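Importin subunit beta-1 (Saccharomyces cerevisiae, PDB 5OWU) carries proteins into the nucleus by associating with importin alpha, the adaptor that recognises the classical nuclear localization signal of the cargo. Local coordinates at residues A[661-666]-A[707-712]; A[369-374]-A[394-399]. All coordinates share one frame; numbering follows the deposited sequence. Where two conformers were deposited one is given.

Contact 1 of 2, residues A[661-666]-A[707-712]; sequences GFIADI and GDIASN
Ala-664 and Asp-708 meet where 661-666 and 707-712 come closest, their CA atoms 5.9 Å apart. The methyl of Ala-664 lies against one carboxylate oxygen, with CB 3.3 Å from Asp-708 OD2. With CG placed anti to its carbonyl carbon (chi1 -62°), Asp-708 brings that oxygen across to the facing helix, and the small alanine probably allows the close approach. In a HEAT array successive repeats stack helix against helix, and 655-669 of HEAT 15 lies beside 698-713 of HEAT 16. The packed side of the contact is apolar and buried. There CG2 of Ile-663 and CD1 of Ile-709 touch at 4.2 Å, and helix 675-689 covers the pair, Met-681 reaching Ile-663 while Met-682 and Leu-685 reach Ile-709. The side of Ala-664 and Asp-708 is looser and partly exposed, and there Asn-712 points toward 661-666 but does not touch it. In one of its two conformers, ND2 of Asn-712 turns back to its own helix, 2.9 Å from Asp-708 O, approaching from above the carbonyl plane in a bent bond (N-H...O angle 138°). That oxygen also accepts from the backbone N of Asn-712.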
ATOM      1  N   GLY A 661     -10.746  11.942 -17.380  1.00 33.76           N
ATOM      2  CA  GLY A 661     -10.113  11.081 -18.366  1.00 32.69           C
ATOM      3  C   GLY A 661     -10.762  11.176 -19.730  1.00 27.77           C
ATOM      4  O   GLY A 661     -10.092  11.015 -20.759  1.00 31.93           O
ATOM      5  N   PHE A 662     -12.072  11.426 -19.767  1.00 30.14           N
ATOM      6  CA  PHE A 662     -12.726  11.727 -21.036  1.00 28.84           C
ATOM      7  C   PHE A 662     -12.142  12.987 -21.656  1.00 30.47           C
ATOM      8  O   PHE A 662     -11.824  13.018 -22.853  1.00 32.19           O
ATOM      9  CB  PHE A 662     -14.230  11.894 -20.836  1.00 28.22           C
ATOM     10  CG  PHE A 662     -14.962  12.292 -22.088  1.00 30.32           C
ATOM     11  CD1 PHE A 662     -15.360  11.338 -23.005  1.00 33.59           C
ATOM     12  CD2 PHE A 662     -15.241  13.621 -22.349  1.00 23.75           C
ATOM     13  CE1 PHE A 662     -16.033  11.701 -24.160  1.00 38.61           C
ATOM     14  CE2 PHE A 662     -15.909  13.991 -23.504  1.00 34.66           C
ATOM     15  CZ  PHE A 662     -16.305  13.028 -24.411  1.00 37.09           C
ATOM     16  N   ILE A 663     -11.999  14.047 -20.855  1.00 30.81           N
ATOM     17  CA  ILE A 663     -11.387  15.266 -21.384  1.00 27.13           C
ATOM     18  C   ILE A 663      -9.999  14.958 -21.939  1.00 30.00           C
ATOM     19  O   ILE A 663      -9.636  15.406 -23.034  1.00 27.88           O
ATOM     20  CB  ILE A 663     -11.344  16.365 -20.305  1.00 26.56           C
ATOM     21  CG1 ILE A 663     -12.755  16.689 -19.821  1.00 33.88           C
ATOM     22  CG2 ILE A 663     -10.684  17.635 -20.863  1.00 30.43           C
ATOM     23  CD1 ILE A 663     -12.801  17.626 -18.628  1.00 38.31           C
ATOM     24  N   ALA A 664      -9.208  14.172 -21.200  1.00 28.81           N
ATOM     25  CA  ALA A 664      -7.882  13.792 -21.679  1.00 32.08           C
ATOM     26  C   ALA A 664      -7.964  13.102 -23.032  1.00 33.55           C
ATOM     27  O   ALA A 664      -7.175  13.398 -23.936  1.00 29.38           O
ATOM     28  CB  ALA A 664      -7.192  12.879 -20.664  1.00 27.20           C
ATOM     29  N   ASP A 665      -8.918  12.184 -23.196  1.00 34.38           N
ATOM     30  CA  ASP A 665      -9.031  11.469 -24.463  1.00 30.87           C
ATOM     31  C   ASP A 665      -9.415  12.404 -25.606  1.00 32.91           C
ATOM     32  O   ASP A 665      -8.778  12.386 -26.665  1.00 30.76           O
ATOM     33  CB  ASP A 665     -10.042  10.329 -24.341  1.00 27.06           C
ATOM     34  CG  ASP A 665      -9.412   9.060 -23.827  1.00 40.34           C
ATOM     35  OD1 ASP A 665      -8.314   8.718 -24.315  1.00 42.61           O
ATOM     36  OD2 ASP A 665      -9.997   8.416 -22.926  1.00 37.05           O
ATOM     37  N   ILE A 666     -10.447  13.232 -25.420  1.00 31.84           N
ATOM     38  CA  ILE A 666     -10.904  14.032 -26.556  1.00 33.07           C
ATOM     39  C   ILE A 666      -9.891  15.118 -26.899  1.00 40.83           C
ATOM     40  O   ILE A 666      -9.794  15.537 -28.059  1.00 37.36           O
ATOM     41  CB  ILE A 666     -12.305  14.634 -26.318  1.00 34.87           C
ATOM     42  CG1 ILE A 666     -12.323  15.572 -25.114  1.00 35.63           C
ATOM     43  CG2 ILE A 666     -13.348  13.528 -26.156  1.00 41.99           C
ATOM     44  CD1 ILE A 666     -13.503  16.512 -25.118  1.00 38.56           C
ATOM     45  N   GLY A 707      -1.941  19.431 -18.735  1.00 29.58           N
ATOM     46  CA  GLY A 707      -0.900  19.124 -19.701  1.00 25.49           C
ATOM     47  C   GLY A 707      -1.475  18.648 -21.018  1.00 24.61           C
ATOM     48  O   GLY A 707      -1.015  19.048 -22.093  1.00 28.04           O
ATOM     49  N   ASP A 708      -2.496  17.791 -20.956  1.00 32.87           N
ATOM     50  CA  ASP A 708      -3.153  17.363 -22.183  1.00 31.57           C
ATOM     51  C   ASP A 708      -3.702  18.567 -22.931  1.00 23.68           C
ATOM     52  O   ASP A 708      -3.459  18.739 -24.133  1.00 25.17           O
ATOM     53  CB  ASP A 708      -4.275  16.371 -21.865  1.00 31.91           C
ATOM     54  CG  ASP A 708      -3.762  15.114 -21.217  1.00 28.03           C
ATOM     55  OD1 ASP A 708      -2.718  14.614 -21.665  1.00 30.97           O
ATOM     56  OD2 ASP A 708      -4.400  14.642 -20.260  1.00 33.21           O
ATOM     57  N   ILE A 709      -4.395  19.452 -22.212  1.00 27.65           N
ATOM     58  CA  ILE A 709      -5.058  20.560 -22.888  1.00 27.65           C
ATOM     59  C   ILE A 709      -4.015  21.470 -23.516  1.00 27.69           C
ATOM     60  O   ILE A 709      -4.052  21.760 -24.720  1.00 27.20           O
ATOM     61  CB  ILE A 709      -5.979  21.308 -21.907  1.00 26.31           C
ATOM     62  CG1 ILE A 709      -7.137  20.382 -21.509  1.00 21.18           C
ATOM     63  CG2 ILE A 709      -6.480  22.623 -22.528  1.00 27.00           C
ATOM     64  CD1 ILE A 709      -8.122  20.965 -20.519  1.00 25.72           C
ATOM     65  N   ALA A 710      -3.035  21.887 -22.716  1.00 23.43           N
ATOM     66  CA  ALA A 710      -1.968  22.725 -23.245  1.00 25.27           C
ATOM     67  C   ALA A 710      -1.289  22.059 -24.434  1.00 25.11           C
ATOM     68  O   ALA A 710      -0.880  22.735 -25.385  1.00 24.68           O
ATOM     69  CB  ALA A 710      -0.942  23.029 -22.153  1.00 22.17           C
ATOM     70  N   SER A 711      -1.157  20.732 -24.406  1.00 29.78           N
ATOM     71  CA  SER A 711      -0.413  20.098 -25.481  1.00 25.17           C
ATOM     72  C   SER A 711      -1.164  20.235 -26.790  1.00 25.43           C
ATOM     73  O   SER A 711      -0.555  20.359 -27.859  1.00 28.27           O
ATOM     74  CB  SER A 711      -0.163  18.621 -25.180  1.00 39.72           C
ATOM     75  OG  SER A 711       0.614  18.069 -26.220  1.00 46.81           O
ATOM     76  N   ASN A 712      -2.490  20.202 -26.733  1.00 29.26           N
ATOM     77  CA  ASN A 712      -3.256  20.192 -27.965  0.63 32.71           C
ATOM     78  C   ASN A 712      -3.666  21.586 -28.442  1.00 32.99           C
ATOM     79  O   ASN A 712      -3.778  21.796 -29.654  1.00 34.40           O
ATOM     80  CB  ASN A 712      -4.467  19.281 -27.789  0.63 34.90           C
ATOM     81  CG  ASN A 712      -4.062  17.794 -27.721  0.63 34.53           C
ATOM     82  OD1 ASN A 712      -3.725  17.194 -28.738  0.63 37.77           O
ATOM     83  ND2 ASN A 712      -4.076  17.214 -26.520  0.63 31.88           N
TER

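Contact 2 of 2, residues A[369-374]-A[394-399]; sequences PVLEFV and GSIMDG
Val-370 meets Ile-396 tip to tip, two branched side chains reaching toward each other, one from helix 367-377, the other from the turn just after helix 383-395. Along 369-374, Val-370 is the first residue to touch, and both its methyls take part. CG1 lies 3.6 Å from Ile-396 CD1 and also rests on Ile-396 CG2, while Val-370 CG2 meets that same Ile-396 CG2 at 3.7 Å. The isoleucine holds CG1 between its backbone N and carbonyl carbon (chi1 61°), and from there CD1 and CG2 both press on Val-370 CG1 from the same side. Leu-371 comes next and adds a lighter contact, its CD2 4.3 Å from Ile-396 CD1. Everything across this interface is apolar. Were Ile-396 replaced by an alanine, Val-370 and Leu-371 would probably lose the branches they rest on, opening a gap between helix 367-377 and the turn. The setting is a HEAT motif, HEAT 9, whose helices 367-377 and 383-395 form an antiparallel hairpin. Val-370 also packs on Ala-392 of the second helix and on Val-326 of helix 317-332, whereas Leu-371 leans on Tyr-408 of helix 402-418, in the next repeat.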
ATOM      1  N   PRO A 369      15.921 -29.189  -0.180  1.00 28.84           N
ATOM      2  CA  PRO A 369      14.863 -29.627   0.752  1.00 38.32           C
ATOM      3  C   PRO A 369      13.462 -29.571   0.154  1.00 33.50           C
ATOM      4  O   PRO A 369      12.628 -30.454   0.421  1.00 32.43           O
ATOM      5  CB  PRO A 369      15.025 -28.666   1.941  1.00 38.79           C
ATOM      6  CG  PRO A 369      15.748 -27.474   1.389  1.00 36.31           C
ATOM      7  CD  PRO A 369      16.649 -28.011   0.320  1.00 29.12           C
ATOM      8  N   VAL A 370      13.180 -28.566  -0.676  1.00 29.48           N
ATOM      9  CA  VAL A 370      11.850 -28.465  -1.275  1.00 28.98           C
ATOM     10  C   VAL A 370      11.624 -29.599  -2.264  1.00 28.59           C
ATOM     11  O   VAL A 370      10.600 -30.283  -2.216  1.00 27.89           O
ATOM     12  CB  VAL A 370      11.655 -27.095  -1.942  1.00 23.27           C
ATOM     13  CG1 VAL A 370      10.341 -27.067  -2.715  1.00 28.10           C
ATOM     14  CG2 VAL A 370      11.683 -26.000  -0.885  1.00 34.82           C
ATOM     15  N   LEU A 371      12.571 -29.813  -3.177  1.00 28.21           N
ATOM     16  CA  LEU A 371      12.409 -30.883  -4.155  1.00 33.59           C
ATOM     17  C   LEU A 371      12.282 -32.236  -3.469  1.00 30.82           C
ATOM     18  O   LEU A 371      11.523 -33.104  -3.923  1.00 25.66           O
ATOM     19  CB  LEU A 371      13.580 -30.878  -5.137  1.00 25.83           C
ATOM     20  CG  LEU A 371      13.612 -29.667  -6.071  1.00 28.24           C
ATOM     21  CD1 LEU A 371      14.913 -29.634  -6.857  1.00 31.67           C
ATOM     22  CD2 LEU A 371      12.395 -29.676  -7.016  1.00 28.89           C
ATOM     23  N   GLU A 372      13.002 -32.434  -2.363  1.00 36.18           N
ATOM     24  CA  GLU A 372      12.836 -33.671  -1.608  1.00 37.02           C
ATOM     25  C   GLU A 372      11.404 -33.806  -1.098  1.00 31.09           C
ATOM     26  O   GLU A 372      10.768 -34.858  -1.259  1.00 35.09           O
ATOM     27  CB  GLU A 372      13.835 -33.719  -0.448  1.00 40.95           C
ATOM     28  CG  GLU A 372      13.975 -35.104   0.173  1.00 55.68           C
ATOM     29  CD  GLU A 372      14.813 -35.109   1.439  1.00 63.84           C
ATOM     30  OE1 GLU A 372      15.649 -34.193   1.612  1.00 66.05           O
ATOM     31  OE2 GLU A 372      14.625 -36.030   2.263  1.00 64.22           O
ATOM     32  N   PHE A 373      10.876 -32.742  -0.482  1.00 31.37           N
ATOM     33  CA  PHE A 373       9.491 -32.762  -0.006  1.00 31.30           C
ATOM     34  C   PHE A 373       8.504 -33.041  -1.146  1.00 29.21           C
ATOM     35  O   PHE A 373       7.589 -33.870  -1.015  1.00 31.58           O
ATOM     36  CB  PHE A 373       9.187 -31.429   0.673  1.00 29.07           C
ATOM     37  CG  PHE A 373       7.811 -31.333   1.241  1.00 33.99           C
ATOM     38  CD1 PHE A 373       7.545 -31.802   2.517  1.00 32.57           C
ATOM     39  CD2 PHE A 373       6.781 -30.761   0.509  1.00 38.61           C
ATOM     40  CE1 PHE A 373       6.279 -31.708   3.051  1.00 33.24           C
ATOM     41  CE2 PHE A 373       5.510 -30.667   1.039  1.00 34.60           C
ATOM     42  CZ  PHE A 373       5.260 -31.147   2.313  1.00 33.23           C
ATOM     43  N   VAL A 374       8.676 -32.354  -2.277  1.00 31.26           N
ATOM     44  CA  VAL A 374       7.786 -32.544  -3.419  1.00 28.64           C
ATOM     45  C   VAL A 374       7.798 -34.003  -3.852  1.00 35.95           C
ATOM     46  O   VAL A 374       6.744 -34.637  -3.991  1.00 33.76           O
ATOM     47  CB  VAL A 374       8.189 -31.610  -4.576  1.00 24.68           C
ATOM     48  CG1 VAL A 374       7.353 -31.886  -5.826  1.00 33.85           C
ATOM     49  CG2 VAL A 374       8.039 -30.169  -4.168  1.00 21.74           C
ATOM     50  N   GLY A 394       5.344 -24.715  -6.579  1.00 24.92           N
ATOM     51  CA  GLY A 394       5.017 -23.396  -7.084  1.00 29.97           C
ATOM     52  C   GLY A 394       5.704 -22.299  -6.299  1.00 25.88           C
ATOM     53  O   GLY A 394       6.090 -21.272  -6.865  1.00 22.69           O
ATOM     54  N   SER A 395       5.891 -22.511  -4.996  1.00 25.89           N
ATOM     55  CA  SER A 395       6.519 -21.509  -4.144  1.00 28.47           C
ATOM     56  C   SER A 395       8.016 -21.351  -4.382  1.00 31.30           C
ATOM     57  O   SER A 395       8.586 -20.373  -3.884  1.00 32.51           O
ATOM     58  CB  SER A 395       6.286 -21.841  -2.670  1.00 27.71           C
ATOM     59  OG  SER A 395       4.940 -21.610  -2.303  1.00 27.17           O
ATOM     60  N   ILE A 396       8.678 -22.264  -5.099  1.00 27.82           N
ATOM     61  CA  ILE A 396      10.100 -22.051  -5.404  1.00 24.30           C
ATOM     62  C   ILE A 396      10.335 -21.641  -6.863  1.00 27.30           C
ATOM     63  O   ILE A 396      11.469 -21.688  -7.336  1.00 28.39           O
ATOM     64  CB  ILE A 396      10.960 -23.274  -5.030  1.00 27.37           C
ATOM     65  CG1 ILE A 396      10.538 -24.525  -5.806  1.00 25.75           C
ATOM     66  CG2 ILE A 396      10.898 -23.517  -3.525  1.00 34.21           C
ATOM     67  CD1 ILE A 396      11.573 -25.643  -5.773  1.00 29.48           C
ATOM     68  N   MET A 397       9.310 -21.181  -7.584  1.00 26.44           N
ATOM     69  CA  MET A 397       9.514 -20.834  -8.986  1.00 26.69           C
ATOM     70  C   MET A 397      10.099 -19.442  -9.179  1.00 29.86           C
ATOM     71  O   MET A 397      10.440 -19.072 -10.307  1.00 25.44           O
ATOM     72  CB  MET A 397       8.198 -20.964  -9.755  1.00 29.12           C
ATOM     73  CG  MET A 397       7.811 -22.420  -9.998  1.00 23.58           C
ATOM     74  SD  MET A 397       9.003 -23.268 -11.062  1.00 29.08           S
ATOM     75  CE  MET A 397       9.923 -24.214  -9.858  1.00 26.82           C
ATOM     76  N   ASP A 398      10.251 -18.676  -8.115  1.00 25.78           N
ATOM     77  CA  ASP A 398      10.833 -17.345  -8.182  1.00 34.90           C
ATOM     78  C   ASP A 398      11.991 -17.337  -7.194  1.00 30.12           C
ATOM     79  O   ASP A 398      11.781 -17.498  -5.988  1.00 28.64           O
ATOM     80  CB  ASP A 398       9.777 -16.284  -7.861  1.00 30.97           C
ATOM     81  CG  ASP A 398      10.321 -14.875  -7.901  1.00 34.13           C
ATOM     82  OD1 ASP A 398      11.431 -14.664  -8.429  1.00 35.86           O
ATOM     83  OD2 ASP A 398       9.621 -13.975  -7.400  1.00 33.97           O
ATOM     84  N   GLY A 399      13.210 -17.203  -7.713  1.00 26.33           N
ATOM     85  CA  GLY A 399      14.401 -17.194  -6.896  1.00 36.41           C
ATOM     86  C   GLY A 399      15.564 -17.937  -7.526  1.00 34.56           C
ATOM     87  O   GLY A 399      16.604 -17.351  -7.839  1.00 34.47           O
TER

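How the contacts relate
The two contacts illustrate the two levels at which a HEAT solenoid is held together. Contact 2 belongs to HEAT 9, joining its first helix to the turn after its second; contact 1 joins successive repeats, HEAT 15 to HEAT 16. Contact 2 is wholly apolar; contact 1 is mixed. Contact 2 closes in sequence before contact 1 opens. Their centres are 49 Å apart and their nearest atoms about 34 Å, so they do not touch. The centres lie 28 Å (contact 1) and 29 Å (contact 2) from the centre of the chain, which, as in other importin beta proteins, is a curved superhelix of HEAT repeats.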